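Local coordinates for plastocyanin (Adiantum capillus-veneris, PDB 1KDJ), which carries electrons from the cytochrome b6-f complex to P700 of photosystem I, using a single bound copper ion, at residues N38-I43 and M60-L65; K56-D61 and F73-S78. One frame throughout, in Å; residues are numbered along the deposited sequence.

Contact 1: residues N38-I43 and M60-L65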
loop_
_atom_site.group_PDB
_atom_site.type_symbol
_atom_site.label_atom_id
_atom_site.label_comp_id
_atom_site.label_asym_id
_atom_site.label_seq_id
_atom_site.Cartn_x
_atom_site.Cartn_y
_atom_site.Cartn_z
ATOM N N ASN A 38 -0.087 7.523 2.954
ATOM C CA ASN A 38 -0.701 6.294 3.479
ATOM C C ASN A 38 -0.856 5.279 2.342
ATOM O O ASN A 38 -0.387 5.523 1.220
ATOM C CB ASN A 38 -2.096 6.591 4.124
ATOM C CG ASN A 38 -3.193 7.005 3.194
ATOM O OD1 ASN A 38 -3.151 7.143 1.977
ATOM N ND2 ASN A 38 -4.297 7.331 3.814
ATOM N N ILE A 39 -1.529 4.150 2.597
ATOM C CA ILE A 39 -1.663 3.093 1.595
ATOM C C ILE A 39 -3.096 2.588 1.685
ATOM O O ILE A 39 -3.475 2.108 2.753
ATOM C CB ILE A 39 -0.743 1.851 1.869
ATOM C CG1 ILE A 39 0.753 2.263 1.920
ATOM C CG2 ILE A 39 -1.001 0.788 0.760
ATOM C CD1 ILE A 39 1.289 2.806 3.275
ATOM N N VAL A 40 -3.783 2.667 0.578
ATOM C CA VAL A 40 -5.146 2.188 0.442
ATOM C C VAL A 40 -5.197 1.357 -0.823
ATOM O O VAL A 40 -4.776 1.805 -1.891
ATOM C CB VAL A 40 -6.153 3.396 0.339
ATOM C CG1 VAL A 40 -7.584 2.909 0.147
ATOM C CG2 VAL A 40 -6.096 4.195 1.616
ATOM N N PHE A 41 -5.795 0.155 -0.722
ATOM C CA PHE A 41 -5.958 -0.721 -1.871
ATOM C C PHE A 41 -7.191 -0.403 -2.661
ATOM O O PHE A 41 -8.220 -0.106 -2.070
ATOM C CB PHE A 41 -6.023 -2.201 -1.425
ATOM C CG PHE A 41 -4.632 -2.800 -1.213
ATOM C CD1 PHE A 41 -3.960 -3.333 -2.298
ATOM C CD2 PHE A 41 -4.035 -2.756 0.016
ATOM C CE1 PHE A 41 -2.678 -3.817 -2.133
ATOM C CE2 PHE A 41 -2.754 -3.240 0.169
ATOM C CZ PHE A 41 -2.076 -3.767 -0.900
ATOM N N ASP A 42 -7.108 -0.416 -3.976
ATOM C CA ASP A 42 -8.251 -0.339 -4.863
ATOM C C ASP A 42 -9.010 -1.664 -4.807
ATOM O O ASP A 42 -8.385 -2.729 -4.784
ATOM C CB ASP A 42 -7.842 -0.179 -6.278
ATOM C CG ASP A 42 -8.283 1.097 -6.945
ATOM O OD1 ASP A 42 -9.373 1.611 -6.672
ATOM O OD2 ASP A 42 -7.511 1.577 -7.764
ATOM N N ILE A 43 -10.336 -1.684 -4.812
ATOM C CA ILE A 43 -11.065 -2.957 -4.774
ATOM C C ILE A 43 -11.431 -3.235 -6.221
ATOM O O ILE A 43 -12.090 -2.379 -6.807
ATOM C CB ILE A 43 -12.366 -2.871 -3.942
ATOM C CG1 ILE A 43 -12.123 -2.302 -2.546
ATOM C CG2 ILE A 43 -12.972 -4.278 -3.894
ATOM C CD1 ILE A 43 -11.167 -3.087 -1.663
ATOM N N MET A 60 -5.027 1.291 4.916
ATOM C CA MET A 60 -5.065 2.277 5.986
ATOM C C MET A 60 -6.387 3.014 5.870
ATOM O O MET A 60 -6.996 3.194 4.816
ATOM C CB MET A 60 -3.941 3.319 5.877
ATOM C CG MET A 60 -2.693 2.706 6.454
ATOM S SD MET A 60 -1.195 3.708 6.221
ATOM C CE MET A 60 -1.493 4.829 7.568
ATOM N N ASP A 61 -6.815 3.473 7.020
ATOM C CA ASP A 61 -8.031 4.239 7.118
ATOM C C ASP A 61 -7.698 5.542 6.401
ATOM O O ASP A 61 -6.640 6.091 6.714
ATOM C CB ASP A 61 -8.258 4.357 8.619
ATOM C CG ASP A 61 -9.517 5.072 9.060
ATOM O OD1 ASP A 61 -10.450 5.167 8.259
ATOM O OD2 ASP A 61 -9.550 5.530 10.210
ATOM N N GLU A 62 -8.440 6.132 5.468
ATOM C CA GLU A 62 -7.954 7.364 4.848
ATOM C C GLU A 62 -7.819 8.563 5.797
ATOM O O GLU A 62 -7.467 9.654 5.368
ATOM C CB GLU A 62 -8.852 7.754 3.675
ATOM C CG GLU A 62 -8.756 6.775 2.500
ATOM C CD GLU A 62 -9.448 7.196 1.191
ATOM O OE1 GLU A 62 -10.316 8.089 1.224
ATOM O OE2 GLU A 62 -9.114 6.634 0.131
ATOM N N ASN A 63 -8.047 8.447 7.109
ATOM C CA ASN A 63 -7.836 9.533 8.070
ATOM C C ASN A 63 -6.575 9.200 8.883
ATOM O O ASN A 63 -6.348 9.613 10.024
ATOM C CB ASN A 63 -9.075 9.624 8.982
ATOM C CG ASN A 63 -9.003 10.658 10.110
ATOM O OD1 ASN A 63 -8.883 11.862 9.881
ATOM N ND2 ASN A 63 -9.102 10.269 11.368
ATOM N N ASP A 64 -5.707 8.407 8.275
ATOM C CA ASP A 64 -4.513 7.884 8.905
ATOM C C ASP A 64 -3.366 8.218 7.953
ATOM O O ASP A 64 -3.506 8.132 6.727
ATOM C CB ASP A 64 -4.696 6.392 9.041
ATOM C CG ASP A 64 -4.376 5.809 10.388
ATOM O OD1 ASP A 64 -3.208 5.466 10.604
ATOM O OD2 ASP A 64 -5.302 5.683 11.197
ATOM N N LEU A 65 -2.236 8.645 8.484
ATOM C CA LEU A 65 -1.069 8.925 7.669
ATOM C C LEU A 65 0.061 8.366 8.464
ATOM O O LEU A 65 0.022 8.342 9.689
ATOM C CB LEU A 65 -0.805 10.428 7.438
ATOM C CG LEU A 65 -1.751 11.136 6.462
ATOM C CD1 LEU A 65 -1.386 12.591 6.388
ATOM C CD2 LEU A 65 -1.646 10.592 5.064
#
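Asn38 and Met60 meet where the chain leaving the copper ligand His37 runs against the loop that follows helix 49-57, in the cupredoxin fold of plastocyanin. The side chain of Asn38 carries much of the contact. Its CB points at the loop, lying 3.7 Å from Met60 SD and close to the methyl CE, while Leu65 CD2 approaches it 4.1 Å away. CG sits between the backbone N and the carbonyl carbon (chi1 68°), and from there the amide at the tip serves two partners. ND2 donates to Asp64 O over 3.1 Å; the bond is somewhat bent, with an N-H...O angle of 140°, and the acceptor lies 24° out of the amide plane. OD1 accepts from the backbone N of Thr88, next in sequence to the copper ligand Cys87. With both ends engaged, the amide is probably held against rotation and links the loop to the residue after Cys87; the Asn38 side chain lies about 6 Å from the copper ion. Asp64 closes a type I turn that starts at Asp61, and it is this turn that presents its carbonyl to Asn38.

At Ile39, the residue after Asn38, the carbonyl O accepts from Met60 N at 2.8 Å in a nearly straight bond. Met60 SD also lies beside Ile39, 4.0 Å from CD1. Toward the surface Val40 and Glu62 cross at about a right angle. Glu62 extends beyond CG to bring its carboxylate past the valine methyls to Tyr86, whose OH is hydrogen-bonded to OE2. On the same flank Val40 CG2 packs against Glu62 CG at 3.8 Å and rests 3.5 Å from Met60 O.

Contact 2: residues K56-D61 and F73-S78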
loop_
_atom_site.group_PDB
_atom_site.type_symbol
_atom_site.label_atom_id
_atom_site.label_comp_id
_atom_site.label_asym_id
_atom_site.label_seq_id
_atom_site.Cartn_x
_atom_site.Cartn_y
_atom_site.Cartn_z
ATOM N N LYS A 56 -9.759 -4.327 2.092
ATOM C CA LYS A 56 -10.116 -3.300 3.087
ATOM C C LYS A 56 -9.294 -3.475 4.355
ATOM O O LYS A 56 -8.768 -2.494 4.892
ATOM C CB LYS A 56 -11.611 -3.352 3.477
ATOM C CG LYS A 56 -12.272 -2.948 2.206
ATOM C CD LYS A 56 -13.755 -2.730 2.317
ATOM C CE LYS A 56 -13.986 -1.260 1.962
ATOM N NZ LYS A 56 -13.434 -0.385 2.991
ATOM N N ALA A 57 -9.089 -4.709 4.831
ATOM C CA ALA A 57 -8.282 -4.956 6.009
ATOM C C ALA A 57 -6.802 -4.652 5.785
ATOM O O ALA A 57 -6.041 -4.457 6.718
ATOM C CB ALA A 57 -8.367 -6.396 6.415
ATOM N N ALA A 58 -6.402 -4.620 4.536
ATOM C CA ALA A 58 -5.017 -4.370 4.192
ATOM C C ALA A 58 -4.837 -2.887 3.866
ATOM O O ALA A 58 -3.772 -2.493 3.376
ATOM C CB ALA A 58 -4.626 -5.216 2.959
ATOM N N SER A 59 -5.867 -2.049 4.065
ATOM C CA SER A 59 -5.765 -0.652 3.738
ATOM C C SER A 59 -5.754 0.179 4.989
ATOM O O SER A 59 -6.271 -0.188 6.043
ATOM C CB SER A 59 -6.915 -0.248 2.907
ATOM O OG SER A 59 -6.942 -0.943 1.680
ATOM N N MET A 60 -5.027 1.291 4.916
ATOM C CA MET A 60 -5.065 2.277 5.986
ATOM C C MET A 60 -6.387 3.014 5.870
ATOM O O MET A 60 -6.996 3.194 4.816
ATOM C CB MET A 60 -3.941 3.319 5.877
ATOM C CG MET A 60 -2.693 2.706 6.454
ATOM S SD MET A 60 -1.195 3.708 6.221
ATOM C CE MET A 60 -1.493 4.829 7.568
ATOM N N ASP A 61 -6.815 3.473 7.020
ATOM C CA ASP A 61 -8.031 4.239 7.118
ATOM C C ASP A 61 -7.698 5.542 6.401
ATOM O O ASP A 61 -6.640 6.091 6.714
ATOM C CB ASP A 61 -8.258 4.357 8.619
ATOM C CG ASP A 61 -9.517 5.072 9.060
ATOM O OD1 ASP A 61 -10.450 5.167 8.259
ATOM O OD2 ASP A 61 -9.550 5.530 10.210
ATOM N N PHE A 73 3.319 0.389 8.280
ATOM C CA PHE A 73 2.023 -0.257 8.127
ATOM C C PHE A 73 2.287 -1.620 7.500
ATOM O O PHE A 73 2.994 -1.702 6.500
ATOM C CB PHE A 73 1.144 0.521 7.189
ATOM C CG PHE A 73 -0.201 -0.134 6.914
ATOM C CD1 PHE A 73 -1.059 -0.399 7.970
ATOM C CD2 PHE A 73 -0.538 -0.451 5.619
ATOM C CE1 PHE A 73 -2.275 -0.993 7.726
ATOM C CE2 PHE A 73 -1.756 -1.040 5.389
ATOM C CZ PHE A 73 -2.611 -1.309 6.433
ATOM N N LYS A 74 1.646 -2.675 7.990
ATOM C CA LYS A 74 1.862 -4.037 7.504
ATOM C C LYS A 74 0.551 -4.588 6.935
ATOM O O LYS A 74 -0.489 -4.488 7.614
ATOM C CB LYS A 74 2.357 -4.826 8.693
ATOM C CG LYS A 74 2.960 -6.173 8.375
ATOM C CD LYS A 74 3.805 -6.611 9.567
ATOM C CE LYS A 74 5.029 -5.690 9.700
ATOM N NZ LYS A 74 6.106 -6.338 10.440
ATOM N N ALA A 75 0.576 -5.077 5.698
ATOM C CA ALA A 75 -0.598 -5.610 5.018
ATOM C C ALA A 75 -0.348 -7.086 4.623
ATOM O O ALA A 75 0.793 -7.435 4.270
ATOM C CB ALA A 75 -0.870 -4.838 3.749
ATOM N N LYS A 76 -1.354 -7.977 4.701
ATOM C CA LYS A 76 -1.256 -9.386 4.288
ATOM C C LYS A 76 -2.442 -9.667 3.382
ATOM O O LYS A 76 -3.584 -9.342 3.738
ATOM C CB LYS A 76 -1.349 -10.333 5.469
ATOM C CG LYS A 76 -0.087 -10.540 6.242
ATOM C CD LYS A 76 -0.501 -11.110 7.564
ATOM C CE LYS A 76 0.601 -11.949 8.177
ATOM N NZ LYS A 76 0.593 -13.262 7.549
ATOM N N VAL A 77 -2.213 -10.164 2.175
ATOM C CA VAL A 77 -3.248 -10.537 1.235
ATOM C C VAL A 77 -2.920 -12.004 0.831
ATOM O O VAL A 77 -1.783 -12.409 0.481
ATOM C CB VAL A 77 -3.232 -9.613 0.011
ATOM C CG1 VAL A 77 -4.320 -10.068 -0.963
ATOM C CG2 VAL A 77 -3.496 -8.147 0.414
ATOM N N SER A 78 -3.912 -12.855 1.091
ATOM C CA SER A 78 -3.843 -14.281 0.779
ATOM C C SER A 78 -4.308 -14.669 -0.622
ATOM O O SER A 78 -3.830 -15.691 -1.117
ATOM C CB SER A 78 -4.677 -15.063 1.821
ATOM O OG SER A 78 -4.481 -14.640 3.172
HETATM O O HOH W 1 -3.309 -4.578 7.595
#
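A Met-aromatic contact joins the loop after helix 49-57 to strand 72-75, an outermost strand of one sheet of the cupredoxin sandwich. Met60 CG stands over the centre of the Phe73 ring, 3.7 Å from the centroid and only 5° off the normal, which makes a CH-pi contact. SD lies obliquely, 4.5 Å from the centroid. With CG anti to the backbone N (chi1 177°), Phe73 carries its ring to the 56-61 loop, where the two side chains slide past each other in opposite directions. At the ring edge Ala58 O comes within 3.2 Å of CE2; this buried carbonyl has no hydrogen-bond partner, so the polarised ring C-H may partly compensate. An alanine at Phe73 would probably leave Met60 CG without the surface it packs on and open a gap beside Ala58 O.

Beyond the ring the packing is small and apolar. Ala58 CB touches Ala75 CB at 3.9 Å and Val77 CG2 at 4.0 Å. No direct hydrogen bond links the segments, but one water bridges them, donating to Ala57 O at 2.9 Å and to Lys74 O at 2.8 Å. Phe73 and Ala75 form backbone hydrogen bonds with Phe29 and Val27 of strand 27-31, while Ser59 OG is hydrogen-bonded to Leu55 O in helix 49-57.

How the contacts relate
Met60 is common to both contacts: its sulfur is near residues of each, its backbone N serves contact 1 and its CG contact 2. The centres are 9 Å apart, and the 56-61 and 38-43 segments also touch directly. Ser59 OG lies 2.9 Å from Phe41 N, a probable hydrogen bond, and Ala58 O is 3.4 Å from Phe41 CD2. The chain after helix 49-57 thus lies between strand 40-41 of one sheet and strand 72-75 of the other. Contact 1 reaches nearer the metal through Asn38, whose side chain is about 4 Å from that of Cys87; the Met60 side chain is about 10 Å from the copper ion, against about 6 Å for Asn38.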